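Cation efflux system protein cusF (Escherichia coli, PDB 3E6Z) binds one copper ion per polypeptide as a periplasmic metallochaperone of the Cus efflux system, which confers resistance to copper and silver. Local coordinates at residues Pro5-Ile17 against Ile54-Gln66. The protein carries 1 engineered substitution. Residues are numbered along the deposited sequence; the frame is centred on the assembly and turned at random.
Sequences PQVISATGVVKGI and IKTGDKVAFNFVQ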
ATOM      1  N   PRO A   5      -7.331  -7.826  11.561  0.70 21.75           N
ATOM      2  CA  PRO A   5      -6.836  -7.712  10.182  0.70 21.20           C
ATOM      3  C   PRO A   5      -5.369  -7.874  10.216  0.70 20.62           C
ATOM      4  O   PRO A   5      -4.740  -7.128  11.015  0.70 21.50           O
ATOM      5  CB  PRO A   5      -7.159  -6.257   9.801  0.70 21.86           C
ATOM      6  CG  PRO A   5      -8.282  -5.868  10.666  0.70 22.02           C
ATOM      7  CD  PRO A   5      -8.139  -6.652  11.938  0.70 22.02           C
ATOM      8  N   GLN A   6      -4.791  -8.844   9.507  0.50 19.27           N
ATOM      9  CA  GLN A   6      -3.293  -8.757   9.356  0.50 17.75           C
ATOM     10  C   GLN A   6      -2.941  -8.159   8.014  0.50 15.12           C
ATOM     11  O   GLN A   6      -2.453  -7.015   7.873  0.50 15.14           O
ATOM     12  CB  GLN A   6      -2.691 -10.138   9.600  0.50 18.90           C
ATOM     13  CG  GLN A   6      -2.957 -10.676  10.978  0.50 19.68           C
ATOM     14  CD  GLN A   6      -2.343  -9.888  12.120  0.50 20.16           C
ATOM     15  OE1 GLN A   6      -1.535  -8.969  11.938  0.50 20.80           O
ATOM     16  NE2 GLN A   6      -2.759 -10.250  13.332  0.50 20.79           N
ATOM     17  N   VAL A   7      -3.300  -8.859   6.960  1.00 11.99           N
ATOM     18  CA  VAL A   7      -2.928  -8.307   5.651  1.00 11.73           C
ATOM     19  C   VAL A   7      -4.127  -7.435   5.247  1.00 11.90           C
ATOM     20  O   VAL A   7      -5.272  -7.933   5.204  1.00 13.74           O
ATOM     21  CB  VAL A   7      -2.639  -9.389   4.626  1.00 12.48           C
ATOM     22  CG1 VAL A   7      -2.350  -8.783   3.211  1.00 13.29           C
ATOM     23  CG2 VAL A   7      -1.363 -10.199   5.040  1.00 12.91           C
ATOM     24  N   ILE A   8      -3.881  -6.134   4.938  1.00 10.47           N
ATOM     25  CA  ILE A   8      -4.897  -5.190   4.443  1.00 11.21           C
ATOM     26  C   ILE A   8      -4.725  -5.062   2.957  1.00 10.69           C
ATOM     27  O   ILE A   8      -3.638  -4.819   2.474  1.00 11.06           O
ATOM     28  CB  ILE A   8      -4.778  -3.869   5.129  1.00 11.84           C
ATOM     29  CG1 ILE A   8      -4.907  -4.003   6.663  1.00 13.23           C
ATOM     30  CG2 ILE A   8      -5.855  -2.922   4.627  1.00 12.18           C
ATOM     31  CD1 ILE A   8      -4.573  -2.817   7.435  1.00 14.56           C
ATOM     32  N   SER A   9      -5.830  -5.309   2.218  1.00 10.68           N
ATOM     33  CA  SER A   9      -5.807  -5.126   0.760  0.50 10.96           C
ATOM     34  C   SER A   9      -6.448  -3.803   0.392  1.00 10.61           C
ATOM     35  O   SER A   9      -7.360  -3.328   1.027  1.00 12.51           O
ATOM     36  CB  SER A   9      -6.584  -6.171  -0.013  0.50 11.76           C
ATOM     37  OG  SER A   9      -6.257  -7.485   0.283  0.50 12.56           O
ATOM     38  N   ALA A  10      -5.871  -3.162  -0.616  1.00 10.23           N
ATOM     39  CA  ALA A  10      -6.368  -1.870  -1.046  1.00 10.44           C
ATOM     40  C   ALA A  10      -6.059  -1.634  -2.487  1.00 10.72           C
ATOM     41  O   ALA A  10      -5.324  -2.324  -3.136  1.00 11.02           O
ATOM     42  CB  ALA A  10      -5.772  -0.809  -0.228  1.00 11.65           C
ATOM     43  N   THR A  11      -6.730  -0.595  -3.014  1.00 10.84           N
ATOM     44  CA  THR A  11      -6.386  -0.044  -4.325  1.00 11.01           C
ATOM     45  C   THR A  11      -6.128   1.435  -4.199  1.00 10.67           C
ATOM     46  O   THR A  11      -6.463   2.054  -3.196  1.00 11.55           O
ATOM     47  CB  THR A  11      -7.572  -0.333  -5.362  1.00 12.26           C
ATOM     48  OG1 THR A  11      -8.806   0.250  -4.880  1.00 13.21           O
ATOM     49  CG2 THR A  11      -7.837  -1.801  -5.630  1.00 13.27           C
ATOM     50  N   GLY A  12      -5.458   2.005  -5.214  1.00 10.65           N
ATOM     51  CA  GLY A  12      -5.201   3.451  -5.156  1.00 11.21           C
ATOM     52  C   GLY A  12      -4.421   3.912  -6.387  1.00 10.68           C
ATOM     53  O   GLY A  12      -4.326   3.156  -7.327  1.00 11.94           O
ATOM     54  N   VAL A  13      -3.893   5.113  -6.220  1.00 10.43           N
ATOM     55  CA  VAL A  13      -3.096   5.706  -7.314  1.00  9.80           C
ATOM     56  C   VAL A  13      -1.723   6.087  -6.693  1.00 10.40           C
ATOM     57  O   VAL A  13      -1.645   6.744  -5.659  1.00 10.82           O
ATOM     58  CB  VAL A  13      -3.766   6.973  -7.888  1.00 10.51           C
ATOM     59  CG1 VAL A  13      -2.814   7.655  -8.938  1.00 11.90           C
ATOM     60  CG2 VAL A  13      -5.108   6.535  -8.574  1.00 11.76           C
ATOM     61  N   VAL A  14      -0.667   5.710  -7.379  1.00  9.81           N
ATOM     62  CA  VAL A  14       0.705   6.001  -6.953  1.00 10.00           C
ATOM     63  C   VAL A  14       0.953   7.532  -7.158  1.00  9.58           C
ATOM     64  O   VAL A  14       0.792   8.055  -8.291  1.00 10.43           O
ATOM     65  CB  VAL A  14       1.718   5.239  -7.715  1.00 10.16           C
ATOM     66  CG1 VAL A  14       3.148   5.628  -7.349  1.00 10.29           C
ATOM     67  CG2 VAL A  14       1.455   3.706  -7.533  1.00 10.80           C
ATOM     68  N   LYS A  15       1.400   8.243  -6.111  1.00 10.20           N
ATOM     69  CA  LYS A  15       1.712   9.633  -6.279  0.60 10.84           C
ATOM     70  C   LYS A  15       3.180   9.943  -6.179  1.00 10.94           C
ATOM     71  O   LYS A  15       3.621  10.925  -6.767  1.00 12.19           O
ATOM     72  CB  LYS A  15       0.835  10.366  -5.321  0.60 11.20           C
ATOM     73  CG  LYS A  15      -0.653  10.198  -5.582  0.60 11.17           C
ATOM     74  CD  LYS A  15      -1.073  10.764  -6.903  0.60 11.20           C
ATOM     75  CE  LYS A  15      -0.805  12.296  -7.069  0.60 11.45           C
ATOM     76  NZ  LYS A  15      -1.274  12.779  -8.391  0.60 11.62           N
ATOM     77  N   GLY A  16       3.985   9.072  -5.534  1.00 10.55           N
ATOM     78  CA  GLY A  16       5.394   9.249  -5.485  1.00 11.05           C
ATOM     79  C   GLY A  16       6.103   7.904  -5.262  1.00 10.81           C
ATOM     80  O   GLY A  16       5.518   7.033  -4.543  1.00 10.87           O
ATOM     81  N   ILE A  17       7.301   7.780  -5.784  1.00 11.01           N
ATOM     82  CA  ILE A  17       8.135   6.597  -5.577  1.00 11.68           C
ATOM     83  C   ILE A  17       9.501   7.068  -5.249  1.00 12.02           C
ATOM     84  O   ILE A  17      10.164   7.729  -6.063  1.00 13.23           O
ATOM     85  CB  ILE A  17       8.164   5.652  -6.805  1.00 12.43           C
ATOM     86  CG1 ILE A  17       6.751   5.173  -7.148  1.00 12.59           C
ATOM     87  CG2 ILE A  17       9.110   4.469  -6.516  1.00 13.06           C
ATOM     88  CD1 ILE A  17       6.677   4.602  -8.568  1.00 13.57           C
ATOM     89  N   ILE A  54       5.747  -0.248 -11.647  1.00 12.92           N
ATOM     90  CA  ILE A  54       4.774   0.854 -11.387  1.00 12.58           C
ATOM     91  C   ILE A  54       5.437   2.222 -11.628  1.00 12.67           C
ATOM     92  O   ILE A  54       6.658   2.377 -11.643  1.00 13.50           O
ATOM     93  CB  ILE A  54       4.237   0.776  -9.954  1.00 12.46           C
ATOM     94  CG1 ILE A  54       5.413   0.813  -8.965  1.00 12.95           C
ATOM     95  CG2 ILE A  54       3.357  -0.506  -9.769  1.00 13.55           C
ATOM     96  CD1 ILE A  54       4.994   1.171  -7.502  1.00 13.46           C
ATOM     97  N   LYS A  55       4.567   3.206 -11.815  1.00 11.58           N
ATOM     98  CA  LYS A  55       5.004   4.620 -12.016  1.00 11.32           C
ATOM     99  C   LYS A  55       3.925   5.554 -11.458  1.00 10.95           C
ATOM    100  O   LYS A  55       2.785   5.129 -11.225  1.00 11.08           O
ATOM    101  CB  LYS A  55       5.343   4.947 -13.448  1.00 11.25           C
ATOM    102  CG  LYS A  55       4.130   4.849 -14.351  1.00 11.38           C
ATOM    103  CD  LYS A  55       4.554   4.929 -15.823  1.00 11.63           C
ATOM    104  CE  LYS A  55       3.385   4.931 -16.789  1.00 12.46           C
ATOM    105  NZ  LYS A  55       2.535   3.740 -16.629  1.00 14.71           N
ATOM    106  N   THR A  56       4.307   6.791 -11.184  1.00 10.81           N
ATOM    107  CA  THR A  56       3.351   7.739 -10.652  1.00 10.83           C
ATOM    108  C   THR A  56       2.155   7.875 -11.613  1.00 10.80           C
ATOM    109  O   THR A  56       2.325   7.847 -12.875  1.00 11.41           O
ATOM    110  CB  THR A  56       3.963   9.082 -10.316  1.00 10.77           C
ATOM    111  OG1 THR A  56       4.472   9.632 -11.543  1.00 11.41           O
ATOM    112  CG2 THR A  56       5.038   8.954  -9.257  1.00 11.86           C
ATOM    113  N   GLY A  57       0.979   8.016 -11.014  1.00 10.39           N
ATOM    114  CA  GLY A  57      -0.300   8.013 -11.729  1.00 10.69           C
ATOM    115  C   GLY A  57      -0.905   6.668 -12.034  1.00 10.54           C
ATOM    116  O   GLY A  57      -2.093   6.573 -12.357  1.00 11.90           O
ATOM    117  N   ASP A  58      -0.170   5.551 -11.789  1.00 10.85           N
ATOM    118  CA  ASP A  58      -0.746   4.246 -12.047  1.00 10.58           C
ATOM    119  C   ASP A  58      -1.796   3.919 -10.987  1.00 10.18           C
ATOM    120  O   ASP A  58      -1.589   4.186  -9.720  1.00 11.05           O
ATOM    121  CB  ASP A  58       0.290   3.129 -11.949  1.00 11.55           C
ATOM    122  CG  ASP A  58       1.193   3.000 -13.155  1.00 12.00           C
ATOM    123  OD1 ASP A  58       0.923   3.623 -14.222  1.00 12.78           O
ATOM    124  OD2 ASP A  58       2.236   2.280 -13.025  1.00 12.58           O
ATOM    125  N   LYS A  59      -2.969   3.491 -11.349  0.50  9.61           N
ATOM    126  CA  LYS A  59      -3.859   2.827 -10.408  0.50  9.26           C
ATOM    127  C   LYS A  59      -3.147   1.479 -10.066  0.50 10.06           C
ATOM    128  O   LYS A  59      -2.647   0.823 -10.913  0.50  9.52           O
ATOM    129  CB  LYS A  59      -5.201   2.547 -11.103  0.50  9.31           C
ATOM    130  CG  LYS A  59      -5.891   3.640 -11.697  0.50  9.50           C
ATOM    131  CD  LYS A  59      -7.280   3.264 -12.357  0.50 10.24           C
ATOM    132  CE  LYS A  59      -7.885   4.514 -12.903  0.50 10.88           C
ATOM    133  NZ  LYS A  59      -9.176   4.314 -13.494  0.50 11.43           N
ATOM    134  N   VAL A  60      -3.190   1.059  -8.805  1.00 10.54           N
ATOM    135  CA  VAL A  60      -2.567  -0.143  -8.240  1.00 10.19           C
ATOM    136  C   VAL A  60      -3.491  -0.876  -7.310  1.00 10.64           C
ATOM    137  O   VAL A  60      -4.362  -0.304  -6.698  1.00 11.26           O
ATOM    138  CB  VAL A  60      -1.216   0.213  -7.533  1.00 10.39           C
ATOM    139  CG1 VAL A  60      -0.125   0.613  -8.538  1.00 10.87           C
ATOM    140  CG2 VAL A  60      -1.473   1.326  -6.497  1.00 10.52           C
ATOM    141  N   ALA A  61      -3.191  -2.188  -7.216  1.00 10.61           N
ATOM    142  CA  ALA A  61      -3.757  -3.075  -6.168  1.00 10.75           C
ATOM    143  C   ALA A  61      -2.546  -3.511  -5.305  1.00  9.99           C
ATOM    144  O   ALA A  61      -1.511  -3.871  -5.809  1.00 11.21           O
ATOM    145  CB  ALA A  61      -4.364  -4.309  -6.850  1.00 11.32           C
ATOM    146  N   PHE A  62      -2.731  -3.437  -3.969  1.00  9.62           N
ATOM    147  CA  PHE A  62      -1.609  -3.705  -3.131  1.00  9.19           C
ATOM    148  C   PHE A  62      -2.146  -4.231  -1.834  1.00  9.21           C
ATOM    149  O   PHE A  62      -3.282  -4.108  -1.448  1.00  9.91           O
ATOM    150  CB  PHE A  62      -0.684  -2.448  -2.946  1.00  9.82           C
ATOM    151  CG  PHE A  62      -1.384  -1.290  -2.326  1.00  9.57           C
ATOM    152  CD1 PHE A  62      -2.262  -0.415  -3.072  1.00 10.29           C
ATOM    153  CD2 PHE A  62      -1.167  -0.955  -0.937  1.00 10.19           C
ATOM    154  CE1 PHE A  62      -2.866   0.634  -2.452  1.00 10.58           C
ATOM    155  CE2 PHE A  62      -1.727   0.125  -0.374  1.00 10.17           C
ATOM    156  CZ  PHE A  62      -2.585   0.984  -1.103  1.00 10.64           C
ATOM    157  N   ASN A  63      -1.188  -4.886  -1.148  1.00  9.19           N
ATOM    158  CA  ASN A  63      -1.522  -5.533   0.157  1.00  9.56           C
ATOM    159  C   ASN A  63      -0.400  -5.106   1.102  1.00  9.57           C
ATOM    160  O   ASN A  63       0.759  -5.035   0.719  1.00  9.70           O
ATOM    161  CB  ASN A  63      -1.519  -7.069   0.067  1.00 10.06           C
ATOM    162  CG  ASN A  63      -2.717  -7.516  -0.723  1.00 11.78           C
ATOM    163  OD1 ASN A  63      -3.837  -7.520  -0.207  1.00 13.55           O
ATOM    164  ND2 ASN A  63      -2.549  -7.663  -2.051  1.00 12.62           N
ATOM    165  N   PHE A  64      -0.764  -4.800   2.369  1.00  8.97           N
ATOM    166  CA  PHE A  64       0.283  -4.351   3.317  1.00  8.57           C
ATOM    167  C   PHE A  64      -0.116  -4.828   4.714  1.00  8.78           C
ATOM    168  O   PHE A  64      -1.215  -5.236   5.020  1.00  9.39           O
ATOM    169  CB  PHE A  64       0.384  -2.778   3.258  1.00  9.58           C
ATOM    170  CG  PHE A  64      -0.876  -2.047   3.691  1.00  9.46           C
ATOM    171  CD1 PHE A  64      -1.912  -1.824   2.742  1.00 10.56           C
ATOM    172  CD2 PHE A  64      -1.086  -1.589   4.987  1.00 10.67           C
ATOM    173  CE1 PHE A  64      -3.039  -1.094   3.075  1.00 11.23           C
ATOM    174  CE2 PHE A  64      -2.237  -0.894   5.298  1.00 11.74           C
ATOM    175  CZ  PHE A  64      -3.179  -0.647   4.343  1.00 11.80           C
ATOM    176  N   VAL A  65       0.943  -4.769   5.562  1.00  8.47           N
ATOM    177  CA  VAL A  65       0.787  -5.108   6.978  1.00  9.11           C
ATOM    178  C   VAL A  65       1.235  -3.893   7.808  1.00  9.31           C
ATOM    179  O   VAL A  65       2.238  -3.237   7.511  1.00 10.97           O
ATOM    180  CB  VAL A  65       1.573  -6.395   7.374  1.00 10.20           C
ATOM    181  CG1 VAL A  65       0.997  -7.533   6.564  1.00 11.55           C
ATOM    182  CG2 VAL A  65       2.824  -6.290   7.172  1.00 11.47           C
ATOM    183  N   GLN A  66       0.478  -3.627   8.852  1.00  9.33           N
ATOM    184  CA  GLN A  66       0.884  -2.462   9.737  0.75  9.69           C
ATOM    185  C   GLN A  66       1.842  -2.972  10.778  1.00 10.15           C
ATOM    186  O   GLN A  66       1.660  -4.080  11.389  1.00 11.51           O
ATOM    187  CB  GLN A  66      -0.359  -1.856  10.414  0.75 11.30           C
ATOM    188  CG  GLN A  66      -0.130  -0.466  10.938  0.75 11.81           C
ATOM    189  CD  GLN A  66       0.146   0.549   9.808  0.75 12.06           C
ATOM    190  OE1 GLN A  66      -0.277   0.397   8.638  0.75 11.44           O
ATOM    191  NE2 GLN A  66       0.806   1.664  10.218  0.75 11.94           N
TER
HETATM  192  O   HOH W   1      -1.421  -5.462   9.798  1.00 17.57           O
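The backbone N of Gly-57 donates to Val-14 O at 2.7 Å, nearly straight at 170°. In return, Val-14 N donates to Asp-58 O, 2.9 Å away. This pair of bonds ties a type II turn, Lys-55 to Asp-58, to strand 8-18 just before strand 59-67 begins. The turn is braced from within: Lys-55 NZ forms a salt bridge to the syn lone pair of Asp-58 OD1, while Lys-55 N reaches Asp-58 OD2 from above the carboxylate plane.

Beyond the turn the two strands run antiparallel. Ile-8 with Phe-64, Ala-10 with Phe-62 and Gly-12 with Val-60 are hydrogen-bonded pairs, each joined by two backbone bonds. At the far end from the turn, one water bridges Gln-6 O and Gln-66 N.

Two phenylalanines carry the inner face. The CG of Phe-64 sits between its backbone N and carbonyl carbon (chi1 63°), which swings the ring across the strand to Ile-8. Ile-8 CB lies over one ring face, 3.9 Å from the centroid, and Ile-8 CG2 comes within 3.5 Å of Phe-64 CZ. Phe-62 repeats this with Ala-10 CB, a CH-pi contact of 4.1 Å to the centroid. The same methyl also meets the edge of the Phe-64 ring. Farther along, Val-14 CG2 meets Val-60 CG1 at 3.6 Å, with the side chains crossing at about a right angle. On the other face, Asn-63 ND2 forms a hydrogen bond with Asp-75.

The pair joins the central strand 8-18 to its neighbour 59-67 in the five-stranded OB-fold barrel. Both phenylalanine rings meet Phe-43 edge-to-face, and the Phe-64 side chain lies about 6 Å from the copper held by His-28, Met-39 and Met-41. Strand 23-28 flanks strand 8-18, and strand 70-78 flanks strand 59-67.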